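Local coordinates for protein HepC.19480.a.B1 (Helicobacter pylori, PDB 6MTZ) that is of unknown function but is probably a metal-dependent phosphoesterase of the DHH/DHHA1 family, at residues A[12-17]-A[48-53]; A[66-71]-A[97-102]; A[72-77]-A[114-119]. One frame throughout, in Å; residues are numbered along the deposited sequence.

Contact 1: A[12-17]-A[48-53]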
loop_
_atom_site.group_PDB
_atom_site.type_symbol
_atom_site.label_atom_id
_atom_site.label_comp_id
_atom_site.label_asym_id
_atom_site.label_seq_id
_atom_site.Cartn_x
_atom_site.Cartn_y
_atom_site.Cartn_z
ATOM N N TYR A 12 -6.161 -8.947 11.975
ATOM C CA TYR A 12 -6.291 -7.848 11.027
ATOM C C TYR A 12 -5.312 -6.761 11.440
ATOM O O TYR A 12 -5.448 -6.186 12.525
ATOM C CB TYR A 12 -7.733 -7.328 11.006
ATOM C CG TYR A 12 -8.690 -8.363 10.469
ATOM C CD1 TYR A 12 -9.210 -9.357 11.293
ATOM C CD2 TYR A 12 -9.054 -8.361 9.132
ATOM C CE1 TYR A 12 -10.075 -10.316 10.796
ATOM C CE2 TYR A 12 -9.919 -9.311 8.626
ATOM C CZ TYR A 12 -10.427 -10.288 9.460
ATOM O OH TYR A 12 -11.283 -11.240 8.945
ATOM N N HIS A 13 -4.318 -6.481 10.589
ATOM C CA HIS A 13 -3.202 -5.625 10.986
ATOM C C HIS A 13 -3.129 -4.393 10.095
ATOM O O HIS A 13 -2.694 -4.475 8.940
ATOM C CB HIS A 13 -1.880 -6.392 10.961
ATOM C CG HIS A 13 -0.715 -5.606 11.480
ATOM N ND1 HIS A 13 0.573 -6.100 11.486
ATOM C CD2 HIS A 13 -0.642 -4.357 12.002
ATOM C CE1 HIS A 13 1.388 -5.190 11.986
ATOM N NE2 HIS A 13 0.675 -4.122 12.308
ATOM N N LEU A 14 -3.487 -3.246 10.664
ATOM C CA LEU A 14 -3.409 -1.952 9.990
ATOM C C LEU A 14 -2.165 -1.191 10.446
ATOM O O LEU A 14 -1.945 -1.021 11.658
ATOM C CB LEU A 14 -4.665 -1.133 10.284
ATOM C CG LEU A 14 -4.588 0.355 9.954
ATOM C CD1 LEU A 14 -4.422 0.560 8.436
ATOM C CD2 LEU A 14 -5.808 1.110 10.528
ATOM N N SER A 15 -1.370 -0.710 9.479
ATOM C CA SER A 15 -0.124 -0.003 9.781
ATOM C C SER A 15 0.097 1.139 8.794
ATOM O O SER A 15 -0.594 1.262 7.776
ATOM C CB SER A 15 1.091 -0.950 9.760
ATOM O OG SER A 15 2.195 -0.343 10.414
ATOM N N HIS A 16 1.083 1.980 9.109
ATOM C CA HIS A 16 1.435 3.130 8.274
ATOM C C HIS A 16 2.132 2.636 6.997
ATOM O O HIS A 16 2.175 1.439 6.715
ATOM C CB HIS A 16 2.302 4.093 9.076
ATOM C CG HIS A 16 2.461 5.455 8.464
ATOM N ND1 HIS A 16 1.390 6.221 8.066
ATOM C CD2 HIS A 16 3.569 6.195 8.208
ATOM C CE1 HIS A 16 1.829 7.372 7.584
ATOM N NE2 HIS A 16 3.145 7.384 7.659
ATOM N N ILE A 17 2.718 3.548 6.222
ATOM C CA ILE A 17 3.275 3.199 4.918
ATOM C C ILE A 17 4.784 3.363 4.813
ATOM O O ILE A 17 5.348 2.947 3.799
ATOM C CB ILE A 17 2.602 3.993 3.777
ATOM C CG1 ILE A 17 2.710 5.500 4.039
ATOM C CG2 ILE A 17 1.165 3.531 3.578
ATOM C CD1 ILE A 17 2.536 6.320 2.803
ATOM N N ALA A 48 -10.953 4.705 6.532
ATOM C CA ALA A 48 -11.412 3.733 5.547
ATOM C C ALA A 48 -10.947 2.331 5.909
ATOM O O ALA A 48 -11.725 1.373 5.834
ATOM C CB ALA A 48 -10.922 4.112 4.150
ATOM N N ARG A 49 -9.688 2.192 6.324
ATOM C CA ARG A 49 -9.193 0.865 6.667
ATOM C C ARG A 49 -9.878 0.333 7.918
ATOM O O ARG A 49 -10.116 -0.874 8.023
ATOM C CB ARG A 49 -7.673 0.882 6.838
ATOM C CG ARG A 49 -6.853 1.446 5.646
ATOM C CD ARG A 49 -7.110 0.728 4.312
ATOM N NE ARG A 49 -6.427 1.398 3.203
ATOM C CZ ARG A 49 -6.865 1.423 1.944
ATOM N NH1 ARG A 49 -7.986 0.807 1.615
ATOM N NH2 ARG A 49 -6.180 2.068 1.004
ATOM N N ILE A 50 -10.237 1.212 8.859
ATOM C CA ILE A 50 -10.915 0.733 10.058
ATOM C C ILE A 50 -12.300 0.219 9.696
ATOM O O ILE A 50 -12.746 -0.820 10.199
ATOM C CB ILE A 50 -10.953 1.836 11.134
ATOM C CG1 ILE A 50 -9.562 2.002 11.752
ATOM C CG2 ILE A 50 -11.946 1.497 12.224
ATOM C CD1 ILE A 50 -9.375 3.282 12.510
ATOM N N TYR A 51 -12.976 0.902 8.772
ATOM C CA TYR A 51 -14.259 0.413 8.283
ATOM C C TYR A 51 -14.096 -0.928 7.580
ATOM O O TYR A 51 -14.871 -1.862 7.816
ATOM C CB TYR A 51 -14.891 1.448 7.351
ATOM C CG TYR A 51 -16.180 0.994 6.715
ATOM C CD1 TYR A 51 -17.398 1.184 7.357
ATOM C CD2 TYR A 51 -16.183 0.376 5.464
ATOM C CE1 TYR A 51 -18.588 0.768 6.772
ATOM C CE2 TYR A 51 -17.365 -0.043 4.875
ATOM C CZ TYR A 51 -18.564 0.157 5.532
ATOM O OH TYR A 51 -19.741 -0.254 4.948
ATOM N N GLU A 52 -13.105 -1.031 6.691
ATOM C CA GLU A 52 -12.827 -2.290 6.002
ATOM C C GLU A 52 -12.612 -3.432 6.981
ATOM O O GLU A 52 -13.102 -4.546 6.769
ATOM C CB GLU A 52 -11.573 -2.153 5.143
ATOM C CG GLU A 52 -11.757 -1.652 3.751
ATOM C CD GLU A 52 -10.408 -1.543 3.056
ATOM O OE1 GLU A 52 -10.023 -0.419 2.675
ATOM O OE2 GLU A 52 -9.718 -2.573 2.920
ATOM N N ILE A 53 -11.842 -3.182 8.041
ATOM C CA ILE A 53 -11.505 -4.232 9.000
ATOM C C ILE A 53 -12.746 -4.673 9.770
ATOM O O ILE A 53 -13.018 -5.874 9.896
ATOM C CB ILE A 53 -10.380 -3.753 9.935
ATOM C CG1 ILE A 53 -9.042 -3.799 9.193
ATOM C CG2 ILE A 53 -10.327 -4.595 11.206
ATOM C CD1 ILE A 53 -7.909 -3.086 9.885
#
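Leu14 and Tyr12, alternate residues of strand 12-15, meet Arg49, Ile50 and Ile53 on one side of helix 48-53. The two segments run antiparallel, with axes 9.7 Å apart at closest approach, as where a crossover helix of an alpha/beta fold covers its parallel sheet; here the crossover leads from strand 35-39 to strand 64-70. No hydrogen bond links them, so carbon-to-carbon packing does the joining.

Leu14 takes most of the helix contacts. Its CG stands anti to the backbone N (chi1 165°), and from there the two methyls divide the work. Leu14 CD1 comes within 3.6 Å of Arg49 CB and also touches Arg49 CG, while Leu14 CD2 lies 4.0 Å from Ile50 CG1. The leucine crosses both the arginine and the isoleucine at about a right angle. Lower on the same side chain, Leu14 CB is met by Ile53 CD1 at 3.8 Å. Ile53 also serves Tyr12: its CG2 branch rests 3.8 Å from Tyr12 CB and approaches the root of the ring at CG obliquely, the two side chains sliding past each other in opposite directions.

The polar end of Arg49 is engaged on the helix side. Arg49 lends only its CB and CG to the leucine; the chain then bends at chi2 and leads its guanidinium away from the strand. Arg49 NH1 makes a 2.6 Å salt bridge to Glu52 OE1, which receives it on its syn lone pair and lies in the guanidinium plane. Glu45 pairs with NH2, and the carbonyl of Asn39 accepts from NE.

Arg49 is therefore amphipathic in practice: its aliphatic root extends the apolar seam, and its charged end, partnered on all three nitrogens, stays off the strand. The helix is seated on the sheet by aliphatic carbons, chiefly of Leu14 and Ile53, with no buried polar bond between them.

Contact 2: A[66-71]-A[97-102]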
loop_
_atom_site.group_PDB
_atom_site.type_symbol
_atom_site.label_atom_id
_atom_site.label_comp_id
_atom_site.label_asym_id
_atom_site.label_seq_id
_atom_site.Cartn_x
_atom_site.Cartn_y
_atom_site.Cartn_z
ATOM N N LEU A 66 -8.129 -10.530 16.423
ATOM C CA LEU A 66 -7.235 -9.519 16.969
ATOM C C LEU A 66 -7.081 -8.391 15.961
ATOM O O LEU A 66 -6.560 -8.605 14.862
ATOM C CB LEU A 66 -5.862 -10.105 17.308
ATOM C CG LEU A 66 -4.817 -9.026 17.619
ATOM C CD1 LEU A 66 -5.103 -8.371 18.977
ATOM C CD2 LEU A 66 -3.412 -9.605 17.576
ATOM N N ILE A 67 -7.530 -7.198 16.331
ATOM C CA ILE A 67 -7.293 -6.003 15.534
ATOM C C ILE A 67 -6.019 -5.350 16.047
ATOM O O ILE A 67 -5.937 -4.955 17.217
ATOM C CB ILE A 67 -8.478 -5.033 15.611
ATOM C CG1 ILE A 67 -9.747 -5.705 15.106
ATOM C CG2 ILE A 67 -8.179 -3.777 14.799
ATOM C CD1 ILE A 67 -10.945 -4.751 15.038
ATOM N N LEU A 68 -5.019 -5.255 15.181
ATOM C CA LEU A 68 -3.704 -4.737 15.539
ATOM C C LEU A 68 -3.438 -3.495 14.699
ATOM O O LEU A 68 -3.512 -3.553 13.467
ATOM C CB LEU A 68 -2.621 -5.796 15.306
ATOM C CG LEU A 68 -1.198 -5.393 15.689
ATOM C CD1 LEU A 68 -1.082 -5.220 17.210
ATOM C CD2 LEU A 68 -0.156 -6.390 15.165
ATOM N N VAL A 69 -3.143 -2.380 15.363
ATOM C CA VAL A 69 -2.913 -1.096 14.710
ATOM C C VAL A 69 -1.567 -0.565 15.185
ATOM O O VAL A 69 -1.347 -0.420 16.391
ATOM C CB VAL A 69 -4.038 -0.083 15.017
ATOM C CG1 VAL A 69 -3.843 1.212 14.223
ATOM C CG2 VAL A 69 -5.418 -0.693 14.731
ATOM N N SER A 70 -0.681 -0.257 14.243
ATOM C CA SER A 70 0.689 0.116 14.563
ATOM C C SER A 70 1.099 1.336 13.756
ATOM O O SER A 70 0.747 1.452 12.578
ATOM C CB SER A 70 1.675 -1.033 14.273
ATOM O OG SER A 70 1.494 -1.512 12.950
ATOM N N ASP A 71 1.834 2.246 14.410
ATOM C CA ASP A 71 2.502 3.377 13.774
ATOM C C ASP A 71 1.518 4.414 13.246
ATOM O O ASP A 71 1.831 5.167 12.313
ATOM C CB ASP A 71 3.430 2.908 12.645
ATOM C CG ASP A 71 4.495 3.929 12.306
ATOM O OD1 ASP A 71 4.883 4.714 13.216
ATOM O OD2 ASP A 71 4.926 3.955 11.128
ATOM N N GLN A 97 -10.281 -8.808 20.251
ATOM C CA GLN A 97 -9.266 -8.055 20.980
ATOM C C GLN A 97 -8.695 -6.961 20.093
ATOM O O GLN A 97 -8.576 -7.122 18.878
ATOM C CB GLN A 97 -8.139 -8.970 21.447
ATOM C CG GLN A 97 -7.026 -8.256 22.200
ATOM C CD GLN A 97 -5.984 -9.220 22.742
ATOM O OE1 GLN A 97 -6.226 -10.430 22.820
ATOM N NE2 GLN A 97 -4.818 -8.692 23.118
ATOM N N ILE A 98 -8.331 -5.843 20.705
ATOM C CA ILE A 98 -7.747 -4.732 19.969
ATOM C C ILE A 98 -6.514 -4.241 20.706
ATOM O O ILE A 98 -6.528 -4.090 21.934
ATOM C CB ILE A 98 -8.751 -3.583 19.764
ATOM C CG1 ILE A 98 -8.032 -2.353 19.221
ATOM C CG2 ILE A 98 -9.486 -3.242 21.052
ATOM C CD1 ILE A 98 -8.948 -1.180 19.083
ATOM N N GLN A 99 -5.448 -3.990 19.956
ATOM C CA GLN A 99 -4.221 -3.434 20.510
ATOM C C GLN A 99 -3.652 -2.423 19.526
ATOM O O GLN A 99 -3.339 -2.773 18.382
ATOM C CB GLN A 99 -3.200 -4.535 20.800
ATOM C CG GLN A 99 -1.925 -4.039 21.450
ATOM C CD GLN A 99 -2.197 -3.420 22.800
ATOM O OE1 GLN A 99 -2.540 -4.120 23.752
ATOM N NE2 GLN A 99 -2.058 -2.094 22.890
ATOM N N LEU A 100 -3.523 -1.177 19.968
ATOM C CA LEU A 100 -2.865 -0.135 19.190
ATOM C C LEU A 100 -1.495 0.125 19.798
ATOM O O LEU A 100 -1.379 0.309 21.015
ATOM C CB LEU A 100 -3.696 1.157 19.148
ATOM C CG LEU A 100 -3.160 2.256 18.200
ATOM C CD1 LEU A 100 -4.271 2.995 17.469
ATOM C CD2 LEU A 100 -2.251 3.269 18.911
ATOM N N LEU A 101 -0.468 0.136 18.947
ATOM C CA LEU A 101 0.918 0.373 19.339
ATOM C C LEU A 101 1.458 1.533 18.522
ATOM O O LEU A 101 1.444 1.471 17.291
ATOM C CB LEU A 101 1.778 -0.870 19.094
ATOM C CG LEU A 101 1.248 -2.133 19.763
ATOM C CD1 LEU A 101 2.004 -3.352 19.270
ATOM C CD2 LEU A 101 1.302 -2.016 21.303
ATOM N N ASP A 102 1.957 2.575 19.190
ATOM C CA ASP A 102 2.432 3.746 18.458
ATOM C C ASP A 102 3.394 4.548 19.326
ATOM O O ASP A 102 3.482 4.351 20.542
ATOM C CB ASP A 102 1.269 4.633 17.982
ATOM C CG ASP A 102 1.750 5.825 17.159
ATOM O OD1 ASP A 102 2.605 5.605 16.280
ATOM O OD2 ASP A 102 1.317 6.971 17.412
#
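Residues 66-70 and 97-102 form a parallel pair, their axes 4.6 Å apart and their directions only 9° from parallel, laced by five backbone hydrogen bonds in which Ile67 and Val69 each donate and accept, and Asp71 N closes the ladder on Leu101 O.

Side chains alternate between the two faces. On one, Val69 CG1 lies 3.7 Å from Leu100 CD1, the two groups passing at a slant, and Ile67 is paired more loosely with Ile98. On the other, Leu66 and Gln97 lie side by side and point the same way; Leu66 CD1 touches Gln97 CG at 3.8 Å, resting on an extended glutamine chain. Further along, Leu68 CD1 reaches 4.2 Å to Leu101 CD1.

At the C-terminal ends the chemistry turns acidic: Asp71 OD1 and Asp102 OD1 are 3.9 Å apart, their carboxylate planes turned 53° to each other. Asp18 and Asp20 crowd Asp71, and His104 is hydrogen-bonded to Asp102 OD1. Asp102 opens the Asp-His-His signature, and the cluster is consistent with the metal site of DHH phosphoesterases.

Strand 10-15 bonds the far edge of 66-70, where Ser70 OG meets His13, and strand 117-119 follows 97-102. Helix 43-59 packs on Ile67; helix 125-136 covers Ser70, Gln99 and Leu101 on the other face.

Contact 3: A[72-77]-A[114-119]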
loop_
_atom_site.group_PDB
_atom_site.type_symbol
_atom_site.label_atom_id
_atom_site.label_comp_id
_atom_site.label_asym_id
_atom_site.label_seq_id
_atom_site.Cartn_x
_atom_site.Cartn_y
_atom_site.Cartn_z
ATOM N N LEU A 72 0.324 4.449 13.809
ATOM C CA LEU A 72 -0.685 5.426 13.439
ATOM C C LEU A 72 -1.280 5.986 14.718
ATOM O O LEU A 72 -1.438 5.256 15.703
ATOM C CB LEU A 72 -1.779 4.790 12.587
ATOM C CG LEU A 72 -1.367 4.214 11.231
ATOM C CD1 LEU A 72 -2.353 3.137 10.822
ATOM C CD2 LEU A 72 -1.309 5.299 10.159
ATOM N N ASN A 73 -1.595 7.271 14.725
ATOM C CA ASN A 73 -2.365 7.802 15.836
ATOM C C ASN A 73 -3.774 8.083 15.354
ATOM O O ASN A 73 -3.980 8.481 14.204
ATOM C CB ASN A 73 -1.723 9.042 16.463
ATOM C CG ASN A 73 -1.691 10.222 15.554
ATOM O OD1 ASN A 73 -1.265 10.126 14.405
ATOM N ND2 ASN A 73 -2.114 11.374 16.074
ATOM N N LEU A 74 -4.744 7.804 16.215
ATOM C CA LEU A 74 -6.146 8.035 15.921
ATOM C C LEU A 74 -6.591 9.294 16.644
ATOM O O LEU A 74 -6.099 9.607 17.734
ATOM C CB LEU A 74 -7.001 6.836 16.353
ATOM C CG LEU A 74 -6.554 5.436 15.894
ATOM C CD1 LEU A 74 -7.430 4.344 16.510
ATOM C CD2 LEU A 74 -6.575 5.334 14.382
ATOM N N ASN A 75 -7.508 10.034 16.024
ATOM C CA ASN A 75 -8.147 11.089 16.789
ATOM C C ASN A 75 -9.207 10.476 17.695
ATOM O O ASN A 75 -9.560 9.298 17.567
ATOM C CB ASN A 75 -8.761 12.147 15.874
ATOM C CG ASN A 75 -9.399 11.552 14.646
ATOM O OD1 ASN A 75 -10.400 10.838 14.731
ATOM N ND2 ASN A 75 -8.827 11.852 13.485
ATOM N N LEU A 76 -9.704 11.288 18.630
ATOM C CA LEU A 76 -10.642 10.784 19.630
ATOM C C LEU A 76 -11.852 10.144 18.972
ATOM O O LEU A 76 -12.360 9.119 19.442
ATOM C CB LEU A 76 -11.086 11.912 20.560
ATOM C CG LEU A 76 -10.136 12.350 21.677
ATOM C CD1 LEU A 76 -10.725 13.533 22.433
ATOM C CD2 LEU A 76 -9.850 11.192 22.634
ATOM N N ASN A 77 -12.313 10.726 17.871
ATOM C CA ASN A 77 -13.528 10.238 17.240
ATOM C C ASN A 77 -13.325 8.854 16.636
ATOM O O ASN A 77 -14.205 7.994 16.747
ATOM C CB ASN A 77 -13.989 11.229 16.176
ATOM C CG ASN A 77 -15.342 10.886 15.622
ATOM O OD1 ASN A 77 -16.365 11.340 16.135
ATOM N ND2 ASN A 77 -15.361 10.069 14.575
ATOM N N PHE A 114 -8.017 5.347 26.386
ATOM C CA PHE A 114 -8.349 4.002 25.935
ATOM C C PHE A 114 -7.276 3.033 26.404
ATOM O O PHE A 114 -6.088 3.217 26.104
ATOM C CB PHE A 114 -8.518 3.961 24.412
ATOM C CG PHE A 114 -9.658 4.816 23.916
ATOM C CD1 PHE A 114 -10.929 4.282 23.769
ATOM C CD2 PHE A 114 -9.464 6.158 23.631
ATOM C CE1 PHE A 114 -11.985 5.068 23.330
ATOM C CE2 PHE A 114 -10.515 6.950 23.187
ATOM C CZ PHE A 114 -11.775 6.406 23.039
ATOM N N HIS A 115 -7.706 2.004 27.144
ATOM C CA HIS A 115 -6.770 1.042 27.711
ATOM C C HIS A 115 -6.025 0.273 26.626
ATOM O O HIS A 115 -4.880 -0.140 26.846
ATOM C CB HIS A 115 -7.511 0.090 28.649
ATOM C CG HIS A 115 -8.073 0.762 29.863
ATOM N ND1 HIS A 115 -7.315 1.575 30.681
ATOM C CD2 HIS A 115 -9.316 0.740 30.404
ATOM C CE1 HIS A 115 -8.068 2.030 31.667
ATOM N NE2 HIS A 115 -9.285 1.537 31.522
ATOM N N TRP A 116 -6.647 0.092 25.449
ATOM C CA TRP A 116 -6.060 -0.625 24.324
ATOM C C TRP A 116 -5.130 0.243 23.491
ATOM O O TRP A 116 -4.525 -0.269 22.543
ATOM C CB TRP A 116 -7.155 -1.189 23.399
ATOM C CG TRP A 116 -8.222 -0.179 23.013
ATOM C CD1 TRP A 116 -9.419 0.025 23.640
ATOM C CD2 TRP A 116 -8.180 0.752 21.922
ATOM N NE1 TRP A 116 -10.122 1.024 23.011
ATOM C CE2 TRP A 116 -9.388 1.485 21.951
ATOM C CE3 TRP A 116 -7.243 1.036 20.921
ATOM C CZ2 TRP A 116 -9.676 2.487 21.027
ATOM C CZ3 TRP A 116 -7.532 2.034 20.001
ATOM C CH2 TRP A 116 -8.737 2.740 20.056
ATOM N N TYR A 117 -5.010 1.533 23.803
ATOM C CA TYR A 117 -4.208 2.462 23.010
ATOM C C TYR A 117 -2.898 2.703 23.756
ATOM O O TYR A 117 -2.887 3.342 24.814
ATOM C CB TYR A 117 -4.990 3.752 22.779
ATOM C CG TYR A 117 -4.453 4.728 21.746
ATOM C CD1 TYR A 117 -3.160 5.234 21.832
ATOM C CD2 TYR A 117 -5.271 5.196 20.722
ATOM C CE1 TYR A 117 -2.685 6.153 20.915
ATOM C CE2 TYR A 117 -4.797 6.109 19.784
ATOM C CZ TYR A 117 -3.506 6.585 19.891
ATOM O OH TYR A 117 -3.025 7.501 18.985
ATOM N N PHE A 118 -1.801 2.172 23.217
ATOM C CA PHE A 118 -0.504 2.179 23.886
ATOM C C PHE A 118 0.472 3.098 23.161
ATOM O O PHE A 118 0.756 2.900 21.973
ATOM C CB PHE A 118 0.087 0.765 23.978
ATOM C CG PHE A 118 1.471 0.739 24.565
ATOM C CD1 PHE A 118 1.657 0.824 25.935
ATOM C CD2 PHE A 118 2.581 0.669 23.750
ATOM C CE1 PHE A 118 2.923 0.822 26.475
ATOM C CE2 PHE A 118 3.847 0.671 24.286
ATOM C CZ PHE A 118 4.018 0.749 25.646
ATOM N N LEU A 119 1.031 4.056 23.896
ATOM C CA LEU A 119 1.969 5.037 23.358
ATOM C C LEU A 119 3.303 4.938 24.098
ATOM O O LEU A 119 3.345 5.053 25.324
ATOM C CB LEU A 119 1.381 6.451 23.475
ATOM C CG LEU A 119 2.289 7.625 23.115
ATOM C CD1 LEU A 119 2.866 7.418 21.737
ATOM C CD2 LEU A 119 1.512 8.936 23.167
#
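Tyr117 reaches out from strand 117-119 to the loop at 73-74, and its phenol end fits against the extended backbone at Asn73 and Leu74. Tyr117 OH accepts a hydrogen bond from Leu74 N at 3.3 Å, with an N-H...O angle of 147°, the amide lying at the ring edge near its plane. Tyr117 OH also sits 3.2 Å from Asn73 CB and equally near its CA, so the tip of the tyrosine is tucked snugly against the asparagine root. Tyr117 CG stands anti to its backbone N (chi1 -168°), which starts the ring off toward the loop.

Leu74 is the bump on the loop side. It presses into the angle between two aromatic groups: Leu74 CB lies 4.1 Å from Tyr117 CE2, while CD1 meets the indole edge at Trp116 CH2, also 4.1 Å away, and at CZ3 beside it. Leucine and tryptophan cross at about a right angle, the methyl lying near the indole plane instead of over a face. One face of that indole is lined within its own segment by Phe114 CB and Tyr117 CB, both displaced toward the rim, as the type I turn from Phe114 to Tyr117 folds these residues together.

A second, lighter touch comes from Leu76 in the first turn of its helix. Its CB points away, yet Leu76 CD2 swings back to the edge of the Phe114 ring, 4.3 Å from Phe114 CE2.

Asn75 N-caps helix 76-85, whose Ala79, Glu80 and Gln83 continue the wall against Phe114; Gln83 also bonds the indole NE1. Leu74 is shared with Val46 and Ile50 of helix 43-59 and with Leu100, while helix 108-111 meets Tyr117 and Leu76. The contact thus ties the entrance of helix 76-85 to the edge strand of the parallel sheet.

In the fold
All three contacts belong to the N-terminal five-stranded parallel sheet and the helices packed on its faces. Contact 1 closes before contacts 2 and 3 open, and these two interleave: strand 64-70, the loop into helix 76-85, strand 95-102, then strand 117-119. Centres of contacts 1 and 2 lie about 10 Å apart, of 2 and 3 about 9 Å, of 1 and 3 about 14 Å. Helix 43-59 spans the crossover from strand 35-39 to 64-70, passing over strand 10-15, and helix 76-85 makes the next one. These crossovers are part of the alpha/beta domain whose C-terminal strand ends gather acidic residues, consistent with the metal site of a DHH phosphoesterase.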